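Local structure of uncharacterized protein (Legionella longbeachae NSW150, 4JZA) at residues R680-Q685 with S783-S788; Y695-S700 with T800-W805; D731-I736 with N775-R780. The protein probably removes the 3-phosphate of phosphatidylinositol 3-phosphate, acting as a Legionella phosphoinositide phosphatase that may alter host membrane lipids during infection. One frame throughout, in Å; residues are numbered along the deposited sequence.

Interaction 1 of 3, residues R680-Q685 with S783-S788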
loop_
_atom_site.group_PDB
_atom_site.type_symbol
_atom_site.label_atom_id
_atom_site.label_comp_id
_atom_site.label_asym_id
_atom_site.label_seq_id
_atom_site.Cartn_x
_atom_site.Cartn_y
_atom_site.Cartn_z
ATOM N N ARG A 680 -1.069 -30.375 0.991
ATOM C CA ARG A 680 -0.223 -30.263 2.184
ATOM C C ARG A 680 -1.057 -29.855 3.391
ATOM O O ARG A 680 -0.908 -30.445 4.471
ATOM C CB ARG A 680 0.875 -29.245 1.967
ATOM C CG ARG A 680 1.538 -28.791 3.256
ATOM C CD ARG A 680 2.821 -28.060 2.997
ATOM N NE ARG A 680 3.828 -29.018 2.564
ATOM C CZ ARG A 680 4.744 -28.762 1.637
ATOM N NH1 ARG A 680 4.757 -27.592 0.992
ATOM N NH2 ARG A 680 5.612 -29.705 1.314
ATOM N N LEU A 681 -1.942 -28.880 3.166
ATOM C CA LEU A 681 -2.774 -28.319 4.201
ATOM C C LEU A 681 -3.952 -29.207 4.533
ATOM O O LEU A 681 -4.399 -29.232 5.681
ATOM C CB LEU A 681 -3.306 -26.936 3.765
ATOM C CG LEU A 681 -2.308 -25.764 3.671
ATOM C CD1 LEU A 681 -2.994 -24.440 3.325
ATOM C CD2 LEU A 681 -1.517 -25.625 4.964
ATOM N N VAL A 682 -4.494 -29.926 3.537
ATOM C CA VAL A 682 -5.556 -30.884 3.810
ATOM C C VAL A 682 -4.998 -31.965 4.703
ATOM O O VAL A 682 -5.625 -32.352 5.661
ATOM C CB VAL A 682 -6.172 -31.404 2.542
ATOM C CG1 VAL A 682 -6.918 -32.709 2.757
ATOM C CG2 VAL A 682 -7.119 -30.368 1.989
ATOM N N ALA A 683 -3.784 -32.416 4.463
ATOM C CA ALA A 683 -3.247 -33.455 5.314
ATOM C C ALA A 683 -3.007 -32.940 6.720
ATOM O O ALA A 683 -3.096 -33.698 7.669
ATOM C CB ALA A 683 -1.977 -34.030 4.744
ATOM N N ARG A 684 -2.643 -31.680 6.847
ATOM C CA ARG A 684 -2.341 -31.132 8.160
ATOM C C ARG A 684 -3.646 -30.929 8.932
ATOM O O ARG A 684 -3.722 -31.254 10.113
ATOM C CB ARG A 684 -1.471 -29.859 8.073
ATOM C CG ARG A 684 -0.012 -30.134 8.434
ATOM C CD ARG A 684 1.002 -29.677 7.391
ATOM N NE ARG A 684 1.601 -28.412 7.792
ATOM C CZ ARG A 684 2.751 -27.941 7.327
ATOM N NH1 ARG A 684 3.457 -28.603 6.410
ATOM N NH2 ARG A 684 3.186 -26.782 7.784
ATOM N N GLN A 685 -4.680 -30.466 8.253
ATOM C CA GLN A 685 -5.997 -30.419 8.866
ATOM C C GLN A 685 -6.555 -31.811 9.286
ATOM O O GLN A 685 -7.163 -31.925 10.331
ATOM C CB GLN A 685 -6.985 -29.708 7.955
ATOM C CG GLN A 685 -8.316 -29.461 8.580
ATOM C CD GLN A 685 -9.145 -28.472 7.792
ATOM O OE1 GLN A 685 -10.252 -28.702 7.529
ATOM N NE2 GLN A 685 -8.602 -27.482 7.320
ATOM N N SER A 783 -12.590 -36.531 -1.983
ATOM C CA SER A 783 -13.600 -35.807 -1.179
ATOM C C SER A 783 -12.988 -34.923 -0.075
ATOM O O SER A 783 -13.653 -34.024 0.399
ATOM C CB SER A 783 -14.671 -36.747 -0.615
ATOM O OG SER A 783 -14.379 -37.220 0.697
ATOM N N PHE A 784 -11.736 -35.163 0.305
ATOM C CA PHE A 784 -11.020 -34.300 1.268
ATOM C C PHE A 784 -10.429 -33.018 0.681
ATOM O O PHE A 784 -10.022 -32.147 1.436
ATOM C CB PHE A 784 -9.848 -35.037 1.921
ATOM C CG PHE A 784 -10.246 -36.173 2.777
ATOM C CD1 PHE A 784 -10.826 -35.958 4.000
ATOM C CD2 PHE A 784 -10.001 -37.446 2.379
ATOM C CE1 PHE A 784 -11.173 -37.014 4.818
ATOM C CE2 PHE A 784 -10.351 -38.516 3.180
ATOM C CZ PHE A 784 -10.935 -38.297 4.406
ATOM N N LEU A 785 -10.381 -32.936 -0.646
ATOM C CA LEU A 785 -9.846 -31.813 -1.385
ATOM C C LEU A 785 -10.929 -30.863 -1.812
ATOM O O LEU A 785 -10.599 -29.781 -2.237
ATOM C CB LEU A 785 -9.143 -32.292 -2.653
ATOM C CG LEU A 785 -7.958 -33.230 -2.437
ATOM C CD1 LEU A 785 -7.276 -33.576 -3.760
ATOM C CD2 LEU A 785 -6.929 -32.679 -1.451
ATOM N N ASN A 786 -12.196 -31.286 -1.784
ATOM C CA ASN A 786 -13.350 -30.388 -2.015
ATOM C C ASN A 786 -14.076 -30.093 -0.711
ATOM O O ASN A 786 -13.768 -30.669 0.342
ATOM C CB ASN A 786 -14.336 -30.991 -3.002
ATOM C CG ASN A 786 -13.643 -31.546 -4.237
ATOM O OD1 ASN A 786 -12.901 -30.842 -4.887
ATOM N ND2 ASN A 786 -13.863 -32.825 -4.543
ATOM N N CYS A 787 -15.031 -29.183 -0.751
ATOM C CA CYS A 787 -15.900 -29.005 0.408
ATOM C C CYS A 787 -17.099 -29.833 0.100
ATOM O O CYS A 787 -17.410 -30.024 -1.067
ATOM C CB CYS A 787 -16.251 -27.543 0.590
ATOM S SG CYS A 787 -15.868 -26.709 -0.951
ATOM N N SER A 788 -17.729 -30.379 1.137
ATOM C CA SER A 788 -18.860 -31.296 0.944
ATOM C C SER A 788 -20.120 -30.493 0.720
ATOM O O SER A 788 -20.133 -29.286 0.958
ATOM C CB SER A 788 -19.057 -32.212 2.156
ATOM O OG SER A 788 -19.530 -31.481 3.275
#

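Interaction 2 of 3, residues Y695-S700 with T800-W805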
loop_
_atom_site.group_PDB
_atom_site.type_symbol
_atom_site.label_atom_id
_atom_site.label_comp_id
_atom_site.label_asym_id
_atom_site.label_seq_id
_atom_site.Cartn_x
_atom_site.Cartn_y
_atom_site.Cartn_z
ATOM N N TYR A 695 -4.477 -44.134 6.303
ATOM C CA TYR A 695 -3.317 -44.904 5.857
ATOM C C TYR A 695 -3.496 -46.398 6.138
ATOM O O TYR A 695 -3.456 -47.200 5.226
ATOM C CB TYR A 695 -2.027 -44.372 6.495
ATOM C CG TYR A 695 -0.771 -44.927 5.882
ATOM C CD1 TYR A 695 -0.167 -44.285 4.807
ATOM C CD2 TYR A 695 -0.188 -46.086 6.374
ATOM C CE1 TYR A 695 0.985 -44.777 4.233
ATOM C CE2 TYR A 695 0.953 -46.607 5.791
ATOM C CZ TYR A 695 1.526 -45.954 4.716
ATOM O OH TYR A 695 2.645 -46.471 4.136
ATOM N N ASP A 696 -3.719 -46.789 7.376
ATOM C CA ASP A 696 -3.866 -48.233 7.648
ATOM C C ASP A 696 -4.944 -48.914 6.767
ATOM O O ASP A 696 -4.685 -49.935 6.119
ATOM C CB ASP A 696 -4.127 -48.495 9.162
ATOM C CG ASP A 696 -2.969 -48.007 10.042
ATOM O OD1 ASP A 696 -1.793 -47.977 9.572
ATOM O OD2 ASP A 696 -3.242 -47.613 11.193
ATOM N N ALA A 697 -6.155 -48.366 6.769
ATOM C CA ALA A 697 -7.236 -48.886 5.914
ATOM C C ALA A 697 -6.819 -48.981 4.451
ATOM O O ALA A 697 -7.002 -49.990 3.831
ATOM C CB ALA A 697 -8.504 -48.034 6.048
ATOM N N LEU A 698 -6.216 -47.946 3.919
ATOM C CA LEU A 698 -5.719 -47.999 2.549
ATOM C C LEU A 698 -4.607 -49.019 2.296
ATOM O O LEU A 698 -4.585 -49.664 1.225
ATOM C CB LEU A 698 -5.279 -46.630 2.108
ATOM C CG LEU A 698 -5.024 -46.446 0.625
ATOM C CD1 LEU A 698 -6.172 -46.869 -0.279
ATOM C CD2 LEU A 698 -4.661 -44.971 0.405
ATOM N N HIS A 699 -3.722 -49.188 3.281
ATOM C CA HIS A 699 -2.624 -50.121 3.165
ATOM C C HIS A 699 -3.212 -51.482 2.911
ATOM O O HIS A 699 -2.762 -52.187 2.025
ATOM C CB HIS A 699 -1.733 -50.113 4.407
ATOM C CG HIS A 699 -0.454 -50.867 4.240
ATOM N ND1 HIS A 699 -0.328 -52.202 4.578
ATOM C CD2 HIS A 699 0.752 -50.484 3.771
ATOM C CE1 HIS A 699 0.902 -52.605 4.325
ATOM N NE2 HIS A 699 1.576 -51.584 3.831
ATOM N N SER A 700 -4.217 -51.887 3.671
ATOM C CA SER A 700 -4.748 -53.242 3.476
ATOM C C SER A 700 -5.430 -53.349 2.155
ATOM O O SER A 700 -5.166 -54.280 1.395
ATOM C CB SER A 700 -5.738 -53.632 4.544
ATOM O OG SER A 700 -5.373 -53.055 5.758
ATOM N N THR A 800 -16.471 -42.814 7.478
ATOM C CA THR A 800 -17.163 -43.448 6.373
ATOM C C THR A 800 -16.220 -44.123 5.380
ATOM O O THR A 800 -16.462 -45.224 4.873
ATOM C CB THR A 800 -17.915 -42.369 5.605
ATOM O OG1 THR A 800 -18.721 -41.634 6.506
ATOM C CG2 THR A 800 -18.803 -42.940 4.510
ATOM N N THR A 801 -15.145 -43.427 5.082
ATOM C CA THR A 801 -14.151 -43.928 4.163
ATOM C C THR A 801 -13.498 -45.188 4.743
ATOM O O THR A 801 -13.352 -46.169 4.019
ATOM C CB THR A 801 -13.071 -42.863 3.912
ATOM O OG1 THR A 801 -13.653 -41.679 3.343
ATOM C CG2 THR A 801 -11.984 -43.426 3.005
ATOM N N VAL A 802 -13.120 -45.184 6.035
ATOM C CA VAL A 802 -12.504 -46.366 6.634
ATOM C C VAL A 802 -13.511 -47.513 6.600
ATOM O O VAL A 802 -13.150 -48.654 6.338
ATOM C CB VAL A 802 -11.958 -46.145 8.079
ATOM C CG1 VAL A 802 -11.444 -47.443 8.685
ATOM C CG2 VAL A 802 -10.816 -45.137 8.081
ATOM N N GLU A 803 -14.771 -47.228 6.840
ATOM C CA GLU A 803 -15.751 -48.301 6.850
ATOM C C GLU A 803 -15.870 -48.890 5.484
ATOM O O GLU A 803 -15.854 -50.128 5.319
ATOM C CB GLU A 803 -17.118 -47.863 7.390
ATOM C CG GLU A 803 -17.413 -48.480 8.756
ATOM C CD GLU A 803 -18.477 -47.716 9.563
ATOM O OE1 GLU A 803 -19.052 -46.723 9.041
ATOM O OE2 GLU A 803 -18.759 -48.134 10.723
ATOM N N GLU A 804 -15.952 -48.005 4.493
ATOM C CA GLU A 804 -16.132 -48.445 3.150
ATOM C C GLU A 804 -14.909 -49.225 2.684
ATOM O O GLU A 804 -15.043 -50.311 2.113
ATOM C CB GLU A 804 -16.404 -47.277 2.259
ATOM C CG GLU A 804 -16.343 -47.600 0.782
ATOM C CD GLU A 804 -16.973 -46.495 -0.028
ATOM O OE1 GLU A 804 -16.293 -45.768 -0.836
ATOM O OE2 GLU A 804 -18.190 -46.320 0.195
ATOM N N TRP A 805 -13.711 -48.726 2.959
ATOM C CA TRP A 805 -12.525 -49.465 2.515
ATOM C C TRP A 805 -12.364 -50.755 3.275
ATOM O O TRP A 805 -11.950 -51.742 2.702
ATOM C CB TRP A 805 -11.247 -48.642 2.648
ATOM C CG TRP A 805 -11.186 -47.446 1.733
ATOM C CD1 TRP A 805 -11.947 -47.203 0.642
ATOM C CD2 TRP A 805 -10.297 -46.347 1.855
ATOM N NE1 TRP A 805 -11.601 -46.005 0.078
ATOM C CE2 TRP A 805 -10.579 -45.462 0.809
ATOM C CE3 TRP A 805 -9.280 -46.036 2.738
ATOM C CZ2 TRP A 805 -9.883 -44.285 0.631
ATOM C CZ3 TRP A 805 -8.590 -44.875 2.543
ATOM C CH2 TRP A 805 -8.899 -44.013 1.494
#

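Interaction 3 of 3, residues D731-I736 with N775-R780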
loop_
_atom_site.group_PDB
_atom_site.type_symbol
_atom_site.label_atom_id
_atom_site.label_comp_id
_atom_site.label_asym_id
_atom_site.label_seq_id
_atom_site.Cartn_x
_atom_site.Cartn_y
_atom_site.Cartn_z
ATOM N N ASP A 731 -2.508 -46.410 -13.146
ATOM C CA ASP A 731 -1.225 -45.851 -12.759
ATOM C C ASP A 731 -1.263 -45.159 -11.401
ATOM O O ASP A 731 -0.283 -45.277 -10.622
ATOM C CB ASP A 731 -0.705 -44.883 -13.830
ATOM C CG ASP A 731 0.824 -44.618 -13.717
ATOM O OD1 ASP A 731 1.624 -45.594 -13.965
ATOM O OD2 ASP A 731 1.193 -43.438 -13.406
ATOM N N GLY A 732 -2.371 -44.461 -11.118
ATOM C CA GLY A 732 -2.590 -43.858 -9.805
ATOM C C GLY A 732 -2.463 -44.821 -8.638
ATOM O O GLY A 732 -1.817 -44.527 -7.626
ATOM N N ILE A 733 -3.023 -46.000 -8.811
ATOM C CA ILE A 733 -2.930 -47.020 -7.822
ATOM C C ILE A 733 -1.509 -47.565 -7.710
ATOM O O ILE A 733 -1.044 -47.807 -6.588
ATOM C CB ILE A 733 -3.890 -48.154 -8.142
ATOM C CG1 ILE A 733 -5.333 -47.671 -8.198
ATOM C CG2 ILE A 733 -3.756 -49.273 -7.118
ATOM C CD1 ILE A 733 -5.867 -47.139 -6.887
ATOM N N LYS A 734 -0.823 -47.744 -8.851
ATOM C CA LYS A 734 0.582 -48.195 -8.847
ATOM C C LYS A 734 1.428 -47.213 -8.075
ATOM O O LYS A 734 2.299 -47.606 -7.284
ATOM C CB LYS A 734 1.160 -48.334 -10.251
ATOM C CG LYS A 734 0.553 -49.456 -11.092
ATOM C CD LYS A 734 1.352 -49.771 -12.369
ATOM C CE LYS A 734 2.864 -49.877 -12.090
ATOM N NZ LYS A 734 3.614 -50.726 -13.069
ATOM N N GLN A 735 1.149 -45.935 -8.284
ATOM C CA GLN A 735 1.850 -44.900 -7.584
ATOM C C GLN A 735 1.626 -44.861 -6.095
ATOM O O GLN A 735 2.531 -44.477 -5.343
ATOM C CB GLN A 735 1.444 -43.564 -8.134
ATOM C CG GLN A 735 2.223 -43.242 -9.380
ATOM C CD GLN A 735 1.978 -41.841 -9.809
ATOM O OE1 GLN A 735 2.284 -40.865 -9.066
ATOM N NE2 GLN A 735 1.400 -41.704 -10.986
ATOM N N ILE A 736 0.418 -45.215 -5.681
ATOM C CA ILE A 736 0.077 -45.257 -4.284
ATOM C C ILE A 736 0.698 -46.479 -3.645
ATOM O O ILE A 736 1.169 -46.381 -2.554
ATOM C CB ILE A 736 -1.440 -45.156 -4.073
ATOM C CG1 ILE A 736 -1.896 -43.741 -4.458
ATOM C CG2 ILE A 736 -1.781 -45.412 -2.628
ATOM C CD1 ILE A 736 -3.378 -43.599 -4.692
ATOM N N ASN A 775 -12.733 -46.592 -7.695
ATOM C CA ASN A 775 -13.610 -45.427 -7.384
ATOM C C ASN A 775 -13.735 -45.075 -5.922
ATOM O O ASN A 775 -13.953 -43.909 -5.595
ATOM C CB ASN A 775 -15.038 -45.618 -7.866
ATOM C CG ASN A 775 -15.189 -45.469 -9.352
ATOM O OD1 ASN A 775 -14.353 -44.892 -10.072
ATOM N ND2 ASN A 775 -16.214 -46.070 -9.835
ATOM N N SER A 776 -13.664 -46.058 -5.034
ATOM C CA SER A 776 -13.726 -45.741 -3.624
ATOM C C SER A 776 -12.410 -45.103 -3.181
ATOM O O SER A 776 -12.414 -44.105 -2.441
ATOM C CB SER A 776 -14.041 -46.976 -2.813
ATOM O OG SER A 776 -13.893 -46.709 -1.470
ATOM N N VAL A 777 -11.271 -45.614 -3.657
ATOM C CA VAL A 777 -10.007 -44.995 -3.271
ATOM C C VAL A 777 -9.899 -43.527 -3.775
ATOM O O VAL A 777 -9.672 -42.606 -3.003
ATOM C CB VAL A 777 -8.832 -45.858 -3.733
ATOM C CG1 VAL A 777 -7.508 -45.121 -3.612
ATOM C CG2 VAL A 777 -8.773 -47.112 -2.871
ATOM N N TYR A 778 -10.070 -43.332 -5.072
ATOM C CA TYR A 778 -9.976 -42.014 -5.681
ATOM C C TYR A 778 -11.071 -41.082 -5.206
ATOM O O TYR A 778 -10.825 -39.916 -4.826
ATOM C CB TYR A 778 -10.068 -42.108 -7.212
ATOM C CG TYR A 778 -8.884 -42.732 -7.937
ATOM C CD1 TYR A 778 -7.752 -43.177 -7.259
ATOM C CD2 TYR A 778 -8.902 -42.872 -9.334
ATOM C CE1 TYR A 778 -6.692 -43.739 -7.944
ATOM C CE2 TYR A 778 -7.833 -43.409 -10.024
ATOM C CZ TYR A 778 -6.736 -43.856 -9.330
ATOM O OH TYR A 778 -5.668 -44.398 -10.012
ATOM N N GLY A 779 -12.297 -41.583 -5.235
ATOM C CA GLY A 779 -13.461 -40.769 -4.848
ATOM C C GLY A 779 -13.446 -40.257 -3.421
ATOM O O GLY A 779 -13.738 -39.121 -3.144
ATOM N N ARG A 780 -13.120 -41.116 -2.485
ATOM C CA ARG A 780 -13.121 -40.700 -1.078
ATOM C C ARG A 780 -11.987 -39.767 -0.756
ATOM O O ARG A 780 -12.205 -38.750 -0.078
ATOM C CB ARG A 780 -13.008 -41.904 -0.143
ATOM C CG ARG A 780 -14.198 -42.818 -0.212
ATOM C CD ARG A 780 -15.399 -42.187 0.413
ATOM N NE ARG A 780 -16.544 -43.057 0.262
ATOM C CZ ARG A 780 -17.747 -42.829 0.775
ATOM N NH1 ARG A 780 -17.976 -41.769 1.473
ATOM N NH2 ARG A 780 -18.709 -43.706 0.644
#

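Interaction 1 of 3, residues R680-Q685 with S783-S788
V682 faces F784 and L785 where a helix of the all-helical C-terminal bundle, 676-702, is covered by the loop joining helices 772-782 and 794-817. The helix segment 680-685 keeps its regular bonding, with R684 N and Q685 N donating to R680 O and L681 O. Residues 783-785 carry helical backbone angles without the regular bonds, and the chain then runs on as an extended loop. The nearest CA atoms, those of V682 and L785, are 6.8 Å apart, and V682 is the sole residue of its segment to touch the loop. Its side chain crosses those of F784 and L785 at about right angles, and its two methyl branches divide the work. CG1, placed anti to the backbone N (chi1 160°), lies 3.8 Å from F784 CB, while CG2, beside that N, meets L785 CD2 at 4.1 Å. F784 offers V682 its CB and main-chain oxygen. Its ring leads off in another direction and packs edge-to-face against F794, with I797 and V798 of helix 794-817 also touching the side chain. L785 does the reverse: its first bond runs to one side of the helix, but the branch end comes nearer, bringing CD2 to the valine, and the side chain also reaches S761 of helix 748-761. That same helix supplies L757 to V682, so the loop and both helices meet around V682 and L785. All three touching residues are buried, yet the shared surface is small, 116 Å² over both sides. The contact is wholly apolar at the side-chain level, and between its two apolar contacts the valine fork straddles a backbone carbonyl, V682 CG1 and CG2 each being 3.4 Å from F784 O.

Interaction 2 of 3, residues Y695-S700 with T800-W805
A697 and L698 receive V802 and W805 where two nearly parallel helices of the C-terminal helical bundle pack side by side. The axes of 695-700 and 800-805 come within 9.4 Å at a crossing angle of 20°, and A697 lies level with V802, their CA atoms 5.9 Å apart. Along the second segment, T801 contributes from within its own helix: its CG2 lies over one face of the W805 ring, offset toward the rim. V802 is next, with CG1 anti to the backbone N (chi1 175°) and 4.0 Å from A697 CB. One turn after T801, W805 makes the largest single contribution, its indole lying between the two helices. A697 CB sits at the edge of the ring, in its plane, 3.9 Å from W805 CE3. L698 approaches through CB, 3.8 Å from W805 CZ3, and its branch then rises over the ring face opposite T801. L694 and L701 of the same helix 676-702 also touch the tryptophan, and L781 of helix 772-782 does so too. The L698 methyl makes a CH-pi contact, CD1 standing 4.3 Å from the six-membered ring centroid of W805, 12° off the ring normal.

Interaction 3 of 3, residues D731-I736 with N775-R780
G732 and I733, in the first turn of helix 731-740, lie against V777 and Y778 of helix 772-782, the two segments running at a steep angle. Their axes cross at 79° and come no nearer than 11.3 Å, so the backbones stay well apart and side chains span the interval. The nearest CA pairs, G732 with Y778 and I733 with V777, are both 8.7 Å apart. Each segment is regular helix; I736 N, for example, donates to G732 O. Y778 bridges most of the distance. Its CG lies beside the backbone N (chi1 -70°), anti to the carbonyl carbon, and although its CB starts off to the side, the phenol reaches the other helix. There the hydroxyl lies at the backbone, Y778 OH being 3.1 Å from G732 CA and 3.3 Å from I733 N. G732 has no side chain, and the hydroxyl lies directly against its main chain. I733 extends its longer branch, CG1 and CD1, toward the tyrosine, which it crosses at a slant. Its terminal methyl is 3.7 Å from the ring, CD1 to Y778 CE1, and the same I733 CD1 touches V777 CG1 at 4.2 Å. This methyl therefore fits against both the aromatic and the valine of helix 772-782. On the far flank of the first helix, Q735 NE2 donates to D731 OD2 from above the carboxylate plane, an i to i+4 side-chain bond within the first turns of the helix. The four touching residues are buried. Helix 676-702 completes the surroundings, with I702 against I733 and I736, and L698 and L701 against V777; helix 748-761 adds I756 to I736, and helix 794-817 lies against S776 and R780 of helix 772-782.

How the interactions relate
All three contacts lie in the helical C-terminal part of the chain, on the same side of its centre. By their centres, interactions 2 and 3 are closest (about 12 Å); interaction 1 lies about 17 Å from interaction 2 and about 16 Å from interaction 3, centre to centre. Interactions 1 and 2 share helix 676-702, and their segments alternate along the chain, while interaction 3 is nested inside the loops closed by both. Segments 775-780 (interaction 3) and 800-805 (interaction 2) are tied directly: E804 OE2 forms a salt bridge with R780 NH2, and E804 OE1 a probable hydrogen bond with S776 OG. These join successive helices; interactions 1 and 2 link chain about 100 residues apart.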